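Local structure of reticulocyte binding protein (Streptococcus agalactiae COH1, 3FAW) at residues Met459-Ala464 with Trp488-Gly493; Ala502-Met507 with Gly556-Asp561; Ala466-Tyr471 with Lys508-Val513. The protein is a pullulanase anchored to the bacterial cell wall that probably cleaves the alpha-1,6 linkages of pullulan and related alpha-glucans. All coordinates share one frame; numbering follows the deposited sequence. Where two conformers were deposited one is given.

Contact 1: residues Met459-Ala464 with Trp488-Gly493; sequences MGDHDA and WRTFQG
Thr490 and Asp461 carry the one direct hydrogen bond between the two segments: Thr490 OG1 donates to Asp461 OD1 at 2.6 Å, and the hydroxyl meets the carboxylate oxygen nearly along its C-O axis. The two side chains cross at about a right angle. Beside this bond, Gly460 CA points a C-H at Trp488 O, 3.4 Å away and almost straight (177° at the hydrogen). The Phe491 ring lies against the backbone of Gly460 and Asp461, its C-H groups near carbonyl oxygens. Its CG is anti to the backbone N (chi1 -174°), and the ring atom CD1 comes to 3.2 Å from Asp461 O. Gly460 O sits at the ring's edge, near its plane; its closest approach to this side chain, 3.3 Å, is to the methylene Phe491 CB.

Three waters fill in the polar contacts. One donates to Gly460 O (2.8 Å) and accepts from Phe491 N; another donates to both Trp488 O and Thr490 OG1, the latter at 2.8 Å, so that this hydroxyl is both donor and acceptor. The third donates to Asp461 O (2.6 Å) and accepts from Gln492 N.

Further out, His462 ND1 and Asp463 OD1 both bond Thr429 OG1, and Asp463 OD2 forms a salt bridge with Arg435 while capping Ala466 N as the N-cap of helix 464-477. The contact thus joins the loops at the C-terminal ends of neighbouring strands 453-456 and 482-485, the side on which TIM barrels carry their active sites, with helix 464-477 leading from one strand to the other.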
loop_
_atom_site.group_PDB
_atom_site.type_symbol
_atom_site.label_atom_id
_atom_site.label_comp_id
_atom_site.label_asym_id
_atom_site.label_seq_id
_atom_site.Cartn_x
_atom_site.Cartn_y
_atom_site.Cartn_z
ATOM N N MET A 459 2.926 -3.756 -5.244
ATOM C CA MET A 459 2.015 -4.548 -6.070
ATOM C C MET A 459 2.774 -5.386 -7.106
ATOM O O MET A 459 2.305 -6.444 -7.520
ATOM C CB MET A 459 1.005 -3.630 -6.767
ATOM C CG MET A 459 -0.210 -4.348 -7.323
ATOM S SD MET A 459 -1.520 -3.212 -7.826
ATOM C CE MET A 459 -0.677 -2.292 -9.114
ATOM N N GLY A 460 3.950 -4.904 -7.508
ATOM C CA GLY A 460 4.803 -5.589 -8.476
ATOM C C GLY A 460 5.389 -6.918 -8.022
ATOM O O GLY A 460 5.913 -7.669 -8.840
ATOM N N ASP A 461 5.317 -7.200 -6.723
ATOM C CA ASP A 461 5.665 -8.521 -6.191
ATOM C C ASP A 461 4.632 -9.584 -6.558
ATOM O O ASP A 461 4.937 -10.778 -6.553
ATOM C CB ASP A 461 5.787 -8.475 -4.656
ATOM C CG ASP A 461 7.132 -7.967 -4.183
ATOM O OD1 ASP A 461 7.868 -7.359 -4.984
ATOM O OD2 ASP A 461 7.452 -8.175 -2.992
ATOM N N HIS A 462 3.407 -9.149 -6.855
ATOM C CA HIS A 462 2.301 -10.062 -7.107
ATOM C C HIS A 462 2.099 -10.373 -8.577
ATOM O O HIS A 462 2.407 -9.564 -9.450
ATOM C CB HIS A 462 1.005 -9.488 -6.534
ATOM C CG HIS A 462 0.997 -9.429 -5.041
ATOM N ND1 HIS A 462 0.876 -10.409 -4.115
ATOM C CD2 HIS A 462 1.161 -8.254 -4.340
ATOM C CE1 HIS A 462 0.960 -9.814 -2.882
ATOM N NE2 HIS A 462 1.134 -8.515 -3.044
ATOM N N ASP A 463 1.578 -11.568 -8.829
ATOM C CA ASP A 463 1.074 -11.940 -10.137
ATOM C C ASP A 463 -0.145 -11.084 -10.476
ATOM O O ASP A 463 -0.968 -10.775 -9.604
ATOM C CB ASP A 463 0.707 -13.435 -10.178
ATOM C CG ASP A 463 -0.300 -13.826 -9.103
ATOM O OD1 ASP A 463 0.063 -13.792 -7.912
ATOM O OD2 ASP A 463 -1.448 -14.173 -9.448
ATOM N N ALA A 464 -0.255 -10.709 -11.746
ATOM C CA ALA A 464 -1.371 -9.900 -12.231
ATOM C C ALA A 464 -2.720 -10.603 -12.055
ATOM O O ALA A 464 -3.731 -9.947 -11.806
ATOM C CB ALA A 464 -1.152 -9.531 -13.696
ATOM N N TRP A 488 6.151 -1.032 -9.004
ATOM C CA TRP A 488 7.593 -1.111 -9.241
ATOM C C TRP A 488 7.927 -2.508 -9.762
ATOM O O TRP A 488 7.283 -3.484 -9.387
ATOM C CB TRP A 488 8.414 -0.811 -7.976
ATOM C CG TRP A 488 7.959 0.375 -7.159
ATOM C CD1 TRP A 488 7.853 0.428 -5.799
ATOM C CD2 TRP A 488 7.541 1.663 -7.641
ATOM N NE1 TRP A 488 7.408 1.660 -5.402
ATOM C CE2 TRP A 488 7.205 2.440 -6.509
ATOM C CE3 TRP A 488 7.423 2.238 -8.913
ATOM C CZ2 TRP A 488 6.761 3.763 -6.609
ATOM C CZ3 TRP A 488 6.976 3.553 -9.013
ATOM C CH2 TRP A 488 6.648 4.298 -7.865
ATOM N N ARG A 489 8.925 -2.595 -10.635
ATOM C CA ARG A 489 9.346 -3.879 -11.205
ATOM C C ARG A 489 10.194 -4.660 -10.208
ATOM O O ARG A 489 11.427 -4.632 -10.255
ATOM C CB ARG A 489 10.106 -3.655 -12.512
ATOM C CG ARG A 489 9.256 -3.007 -13.584
ATOM C CD ARG A 489 10.069 -2.596 -14.795
ATOM N NE ARG A 489 9.242 -1.839 -15.732
ATOM C CZ ARG A 489 9.009 -0.529 -15.667
ATOM N NH1 ARG A 489 9.552 0.230 -14.718
ATOM N NH2 ARG A 489 8.228 0.039 -16.576
ATOM N N THR A 490 9.514 -5.361 -9.307
ATOM C CA THR A 490 10.162 -6.047 -8.186
ATOM C C THR A 490 9.906 -7.568 -8.137
ATOM O O THR A 490 10.384 -8.239 -7.224
ATOM C CB THR A 490 9.684 -5.433 -6.850
ATOM O OG1 THR A 490 8.262 -5.561 -6.749
ATOM C CG2 THR A 490 10.049 -3.955 -6.770
ATOM N N PHE A 491 9.175 -8.113 -9.109
ATOM C CA PHE A 491 8.677 -9.497 -9.015
ATOM C C PHE A 491 9.780 -10.534 -8.781
ATOM O O PHE A 491 10.828 -10.504 -9.431
ATOM C CB PHE A 491 7.884 -9.883 -10.270
ATOM C CG PHE A 491 7.226 -11.239 -10.179
ATOM C CD1 PHE A 491 6.020 -11.394 -9.508
ATOM C CD2 PHE A 491 7.815 -12.357 -10.761
ATOM C CE1 PHE A 491 5.410 -12.642 -9.414
ATOM C CE2 PHE A 491 7.213 -13.608 -10.675
ATOM C CZ PHE A 491 6.004 -13.749 -10.002
ATOM N N GLN A 492 9.530 -11.451 -7.849
ATOM C CA GLN A 492 10.411 -12.600 -7.631
ATOM C C GLN A 492 9.694 -13.900 -7.966
ATOM O O GLN A 492 10.163 -14.671 -8.799
ATOM C CB GLN A 492 10.929 -12.618 -6.189
ATOM C CG GLN A 492 11.813 -11.425 -5.847
ATOM C CD GLN A 492 13.019 -11.313 -6.763
ATOM O OE1 GLN A 492 13.234 -10.283 -7.404
ATOM N NE2 GLN A 492 13.802 -12.380 -6.841
ATOM N N GLY A 493 8.556 -14.137 -7.319
ATOM C CA GLY A 493 7.748 -15.328 -7.578
ATOM C C GLY A 493 8.421 -16.618 -7.144
ATOM O O GLY A 493 9.327 -16.603 -6.309
HETATM O O HOH W 1 7.370 -6.741 -11.012
HETATM O O HOH W 2 6.364 -3.438 -6.650
HETATM O O HOH W 3 7.295 -11.681 -6.012
#

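Contact 2: residues Ala502-Met507 with Gly556-Asp561. With CA (calcium ion), chain E.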
loop_
_atom_site.group_PDB
_atom_site.type_symbol
_atom_site.label_atom_id
_atom_site.label_comp_id
_atom_site.label_asym_id
_atom_site.label_seq_id
_atom_site.Cartn_x
_atom_site.Cartn_y
_atom_site.Cartn_z
ATOM N N ALA A 502 1.981 -7.811 -11.605
ATOM C CA ALA A 502 1.064 -6.678 -11.507
ATOM C C ALA A 502 1.837 -5.373 -11.268
ATOM O O ALA A 502 1.738 -4.754 -10.204
ATOM C CB ALA A 502 0.067 -6.923 -10.381
ATOM N N ASP A 503 2.606 -4.966 -12.273
ATOM C CA ASP A 503 3.481 -3.801 -12.164
ATOM C C ASP A 503 3.148 -2.788 -13.267
ATOM O O ASP A 503 2.066 -2.845 -13.851
ATOM C CB ASP A 503 4.953 -4.254 -12.179
ATOM C CG ASP A 503 5.375 -4.892 -13.498
ATOM O OD1 ASP A 503 4.690 -4.704 -14.526
ATOM O OD2 ASP A 503 6.417 -5.581 -13.499
ATOM N N GLN A 504 4.064 -1.866 -13.546
ATOM C CA GLN A 504 3.823 -0.784 -14.515
ATOM C C GLN A 504 3.639 -1.259 -15.957
ATOM O O GLN A 504 2.928 -0.619 -16.735
ATOM C CB GLN A 504 4.953 0.257 -14.443
ATOM C CG GLN A 504 4.785 1.280 -13.321
ATOM C CD GLN A 504 5.983 2.205 -13.172
ATOM O OE1 GLN A 504 7.095 1.886 -13.600
ATOM N NE2 GLN A 504 5.760 3.360 -12.553
ATOM N N ASP A 505 4.266 -2.379 -16.311
ATOM C CA ASP A 505 4.123 -2.961 -17.657
ATOM C C ASP A 505 2.793 -3.687 -17.868
ATOM O O ASP A 505 2.423 -3.992 -18.998
ATOM C CB ASP A 505 5.288 -3.906 -17.949
ATOM C CG ASP A 505 6.622 -3.189 -17.954
ATOM O OD1 ASP A 505 6.664 -2.025 -18.410
ATOM O OD2 ASP A 505 7.621 -3.782 -17.502
ATOM N N TRP A 506 2.084 -3.956 -16.774
ATOM C CA TRP A 506 0.730 -4.521 -16.806
ATOM C C TRP A 506 -0.317 -3.509 -17.290
ATOM O O TRP A 506 -1.394 -3.896 -17.747
ATOM C CB TRP A 506 0.377 -5.025 -15.400
ATOM C CG TRP A 506 -0.989 -5.614 -15.217
ATOM C CD1 TRP A 506 -1.686 -6.394 -16.098
ATOM C CD2 TRP A 506 -1.804 -5.510 -14.046
ATOM N NE1 TRP A 506 -2.897 -6.753 -15.557
ATOM C CE2 TRP A 506 -2.990 -6.229 -14.294
ATOM C CE3 TRP A 506 -1.653 -4.862 -12.814
ATOM C CZ2 TRP A 506 -4.018 -6.319 -13.356
ATOM C CZ3 TRP A 506 -2.672 -4.957 -11.884
ATOM C CH2 TRP A 506 -3.840 -5.679 -12.162
ATOM N N MET A 507 0.006 -2.220 -17.205
ATOM C CA MET A 507 -0.954 -1.159 -17.528
ATOM C C MET A 507 -1.404 -1.167 -18.994
ATOM O O MET A 507 -2.529 -0.783 -19.287
ATOM C CB MET A 507 -0.391 0.221 -17.153
ATOM C CG MET A 507 -0.190 0.455 -15.652
ATOM S SD MET A 507 -1.670 0.261 -14.627
ATOM C CE MET A 507 -1.551 -1.492 -14.262
ATOM N N GLY A 556 7.046 8.421 -19.478
ATOM C CA GLY A 556 8.075 7.911 -20.377
ATOM C C GLY A 556 8.671 6.567 -19.999
ATOM O O GLY A 556 9.394 5.976 -20.803
ATOM N N ASN A 557 8.381 6.078 -18.791
ATOM C CA ASN A 557 8.973 4.820 -18.309
ATOM C C ASN A 557 8.034 3.601 -18.338
ATOM O O ASN A 557 8.462 2.489 -18.040
ATOM C CB ASN A 557 9.587 4.996 -16.912
ATOM C CG ASN A 557 8.558 5.305 -15.845
ATOM O OD1 ASN A 557 7.447 5.753 -16.137
ATOM N ND2 ASN A 557 8.928 5.071 -14.592
ATOM N N PHE A 558 6.765 3.814 -18.674
ATOM C CA PHE A 558 5.857 2.706 -18.988
ATOM C C PHE A 558 4.732 3.174 -19.898
ATOM O O PHE A 558 4.411 4.365 -19.927
ATOM C CB PHE A 558 5.303 2.031 -17.717
ATOM C CG PHE A 558 4.233 2.821 -16.987
ATOM C CD1 PHE A 558 2.890 2.698 -17.337
ATOM C CD2 PHE A 558 4.563 3.633 -15.908
ATOM C CE1 PHE A 558 1.901 3.402 -16.651
ATOM C CE2 PHE A 558 3.579 4.338 -15.207
ATOM C CZ PHE A 558 2.247 4.223 -15.582
ATOM N N GLU A 559 4.146 2.234 -20.637
ATOM C CA GLU A 559 3.048 2.541 -21.555
ATOM C C GLU A 559 1.707 2.563 -20.826
ATOM O O GLU A 559 1.227 1.528 -20.358
ATOM C CB GLU A 559 3.002 1.518 -22.701
ATOM C CG GLU A 559 1.950 1.797 -23.784
ATOM C CD GLU A 559 2.163 3.118 -24.513
ATOM O OE1 GLU A 559 3.320 3.584 -24.600
ATOM O OE2 GLU A 559 1.166 3.686 -25.008
ATOM N N ALA A 560 1.107 3.750 -20.734
ATOM C CA ALA A 560 -0.256 3.898 -20.236
ATOM C C ALA A 560 -1.197 4.158 -21.415
ATOM O O ALA A 560 -1.189 5.249 -21.987
ATOM C CB ALA A 560 -0.329 5.038 -19.236
ATOM N N ASP A 561 -2.004 3.161 -21.781
ATOM C CA ASP A 561 -2.938 3.320 -22.905
ATOM C C ASP A 561 -4.258 4.000 -22.502
ATOM O O ASP A 561 -5.124 4.229 -23.348
ATOM C CB ASP A 561 -3.182 1.980 -23.630
ATOM C CG ASP A 561 -4.052 1.009 -22.841
ATOM O OD1 ASP A 561 -3.957 0.971 -21.598
ATOM O OD2 ASP A 561 -4.826 0.263 -23.477
HETATM CA CA CA E . -4.461 0.287 -19.473
HETATM O O HOH W 4 2.331 -0.729 -19.382
HETATM O O HOH W 5 5.068 -0.624 -20.437
HETATM O O HOH W 6 -5.054 -1.461 -21.018
#
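Phe558 packs its ring against Gln504 and Met507. The side chains of Gln504 and Phe558 cross at about a right angle, with Gln504 CD 3.4 Å from Phe558 CD2 and the amide plane turned 31° from the ring plane. The apolar pair is Met507 CG with Phe558 CE1, 3.7 Å apart. The rotation of the Gln504 amide is fixed from outside, where NE2 bonds Asp518 OD1 and Phe516 O.

Polar links between the segments pass through water. One water donates to both Gln504 O and Glu559 O, 2.7 Å from the latter; a second donates to Asp505 OD1 (2.9 Å) and accepts from Glu559 N. Asp505 OD2 forms a salt bridge with Arg489. Within 502-507, Asp503 OD1 accepts from Asp505 N at 3.0 Å, an Asx turn.

Metal coordination makes the third kind. Calcium takes Met507 O at 2.2 Å and Asp561 OD1 at 2.3 Å, which leaves Met507 O and Asp561 OD1 3.2 Å apart. A water, Thr510, Asp511 and Asp565 complete the shell. Two acceptors so close would otherwise be expected to repel; the shared cation probably offsets this, so the ion ties the loop before strand 513-516 to the one before strand 566-568.

Contact 3: residues Ala466-Tyr471 with Lys508-Val513; sequences AIELAY and KSTDTV. With CA (calcium ion), chain E.
Tyr471 offers a ring face to Thr512, whose CB stands 3.6 Å from the ring centroid and 15° off the normal, a CH-pi contact. Thr512 CG2 lies beyond the rim, beside the CD2-CE2 side, 3.5 Å from Tyr471 CE2, the two side chains crossing at a slant. The ring is brought there by a chi1 of 178°, with Tyr471 CG anti to the backbone N. On the deeper side, Ile467 and Val513 meet at about a right angle, methyl to methyl, with 3.9 Å between Ile467 CG2 and Val513 CG2.

Helix 464-477 is one of the outer helices of the TIM barrel and connects strands 453-456 and 482-485; here it is met by the loop that enters the next strand, 513-516. Tyr471 and Val513 both also touch Met483 of the intervening strand.

Glu468 and Thr510 run antiparallel alongside one another. Glu468 OE2 lies 3.1 Å from Thr510 OG1, a possible hydrogen bond that remains unsettled because the Thr510 hydroxyl proton could go to Thr512 OG1 instead. Thr510 OG1 and Thr512 OG1 are hydrogen-bonded at 2.7 Å, and either could donate. A chi1 of -173°, anti to the backbone N, places Thr510 OG1 on the Glu468 side. The backbone carbonyl of this same threonine turns to the calcium, with Thr510 O at 2.4 Å from the ion, and Asp511, whose side chain leaves the backbone away from the helix, binds it through OD1 at 2.3 Å alongside Met507, Asp561 and Asp565.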
loop_
_atom_site.group_PDB
_atom_site.type_symbol
_atom_site.label_atom_id
_atom_site.label_comp_id
_atom_site.label_asym_id
_atom_site.label_seq_id
_atom_site.Cartn_x
_atom_site.Cartn_y
_atom_site.Cartn_z
ATOM N N ALA A 466 -3.864 -12.587 -9.613
ATOM C CA ALA A 466 -4.417 -12.443 -8.259
ATOM C C ALA A 466 -5.028 -11.056 -8.027
ATOM O O ALA A 466 -6.092 -10.930 -7.418
ATOM C CB ALA A 466 -3.341 -12.735 -7.208
ATOM N N ILE A 467 -4.361 -10.020 -8.524
ATOM C CA ILE A 467 -4.842 -8.645 -8.360
ATOM C C ILE A 467 -6.049 -8.382 -9.269
ATOM O O ILE A 467 -6.987 -7.679 -8.872
ATOM C CB ILE A 467 -3.727 -7.601 -8.629
ATOM C CG1 ILE A 467 -2.474 -7.905 -7.795
ATOM C CG2 ILE A 467 -4.224 -6.195 -8.308
ATOM C CD1 ILE A 467 -2.716 -7.966 -6.287
ATOM N N GLU A 468 -6.021 -8.949 -10.478
ATOM C CA GLU A 468 -7.183 -8.936 -11.375
ATOM C C GLU A 468 -8.410 -9.510 -10.679
ATOM O O GLU A 468 -9.482 -8.907 -10.691
ATOM C CB GLU A 468 -6.914 -9.759 -12.643
ATOM C CG GLU A 468 -6.369 -8.972 -13.830
ATOM C CD GLU A 468 -7.420 -8.109 -14.528
ATOM O OE1 GLU A 468 -8.565 -8.022 -14.034
ATOM O OE2 GLU A 468 -7.093 -7.515 -15.577
ATOM N N LEU A 469 -8.240 -10.689 -10.086
ATOM C CA LEU A 469 -9.331 -11.375 -9.396
ATOM C C LEU A 469 -9.826 -10.565 -8.198
ATOM O O LEU A 469 -11.030 -10.444 -7.987
ATOM C CB LEU A 469 -8.890 -12.770 -8.939
ATOM C CG LEU A 469 -9.954 -13.683 -8.321
ATOM C CD1 LEU A 469 -11.063 -13.970 -9.331
ATOM C CD2 LEU A 469 -9.331 -14.982 -7.831
ATOM N N ALA A 470 -8.895 -10.021 -7.420
ATOM C CA ALA A 470 -9.245 -9.166 -6.284
ATOM C C ALA A 470 -10.092 -7.971 -6.729
ATOM O O ALA A 470 -11.048 -7.593 -6.050
ATOM C CB ALA A 470 -7.989 -8.689 -5.560
ATOM N N TYR A 471 -9.734 -7.390 -7.874
ATOM C CA TYR A 471 -10.470 -6.259 -8.442
ATOM C C TYR A 471 -11.864 -6.687 -8.899
ATOM O O TYR A 471 -12.853 -6.011 -8.611
ATOM C CB TYR A 471 -9.697 -5.647 -9.613
ATOM C CG TYR A 471 -10.410 -4.498 -10.295
ATOM C CD1 TYR A 471 -10.353 -3.208 -9.772
ATOM C CD2 TYR A 471 -11.138 -4.698 -11.467
ATOM C CE1 TYR A 471 -11.002 -2.153 -10.393
ATOM C CE2 TYR A 471 -11.792 -3.646 -12.096
ATOM C CZ TYR A 471 -11.718 -2.377 -11.553
ATOM O OH TYR A 471 -12.359 -1.335 -12.170
ATOM N N LYS A 508 -0.548 -1.631 -19.905
ATOM C CA LYS A 508 -0.922 -1.728 -21.323
ATOM C C LYS A 508 -1.893 -2.876 -21.657
ATOM O O LYS A 508 -2.381 -2.934 -22.786
ATOM C CB LYS A 508 0.326 -1.845 -22.211
ATOM C CG LYS A 508 1.037 -3.189 -22.141
ATOM C CD LYS A 508 2.348 -3.164 -22.912
ATOM C CE LYS A 508 3.117 -4.469 -22.745
ATOM N NZ LYS A 508 2.340 -5.657 -23.210
ATOM N N SER A 509 -2.165 -3.769 -20.695
ATOM C CA SER A 509 -3.026 -4.940 -20.909
ATOM C C SER A 509 -4.193 -5.015 -19.917
ATOM O O SER A 509 -4.843 -6.057 -19.794
ATOM C CB SER A 509 -2.196 -6.224 -20.795
ATOM O OG SER A 509 -1.096 -6.213 -21.685
ATOM N N THR A 510 -4.457 -3.919 -19.204
ATOM C CA THR A 510 -5.567 -3.865 -18.251
ATOM C C THR A 510 -6.004 -2.419 -18.031
ATOM O O THR A 510 -5.185 -1.505 -18.115
ATOM C CB THR A 510 -5.188 -4.505 -16.880
ATOM O OG1 THR A 510 -6.342 -4.572 -16.026
ATOM C CG2 THR A 510 -4.106 -3.698 -16.194
ATOM N N ASP A 511 -7.296 -2.220 -17.779
ATOM C CA ASP A 511 -7.820 -0.932 -17.317
ATOM C C ASP A 511 -8.570 -1.144 -15.995
ATOM O O ASP A 511 -9.755 -0.823 -15.879
ATOM C CB ASP A 511 -8.761 -0.293 -18.354
ATOM C CG ASP A 511 -8.033 0.239 -19.590
ATOM O OD1 ASP A 511 -6.789 0.375 -19.584
ATOM O OD2 ASP A 511 -8.730 0.545 -20.582
ATOM N N THR A 512 -7.867 -1.692 -15.007
ATOM C CA THR A 512 -8.448 -1.990 -13.696
ATOM C C THR A 512 -7.746 -1.190 -12.594
ATOM O O THR A 512 -8.311 -0.243 -12.049
ATOM C CB THR A 512 -8.366 -3.500 -13.385
ATOM O OG1 THR A 512 -7.004 -3.944 -13.460
ATOM C CG2 THR A 512 -9.207 -4.297 -14.377
ATOM N N VAL A 513 -6.506 -1.560 -12.289
ATOM C CA VAL A 513 -5.746 -0.930 -11.212
ATOM C C VAL A 513 -4.745 0.075 -11.786
ATOM O O VAL A 513 -4.055 -0.228 -12.761
ATOM C CB VAL A 513 -4.995 -1.991 -10.382
ATOM C CG1 VAL A 513 -4.211 -1.341 -9.263
ATOM C CG2 VAL A 513 -5.974 -3.025 -9.826
HETATM CA CA CA E . -4.461 0.287 -19.473
HETATM O O HOH W 6 -5.054 -1.461 -21.018
#

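How the contacts relate
From the N terminus, contact 1 opens in the loop after strand 453-456 and contact 3 opens next, on the helix that follows. Contact 1 closes at 488-493, past strand 482-485. Contact 2 then opens at 502-507, immediately before contact 3 closes at 508-513, and itself closes last, at 556-561. Contact 3 therefore crosses both others, while contacts 1 and 2 stand in series. A probable hydrogen bond from Ala502 N to His462 O (2.8 Å) joins these two directly. Contacts 2 and 3 share one calcium and its water. Together they tie successive barrel connections, from strand 453-456 to strand 566-568.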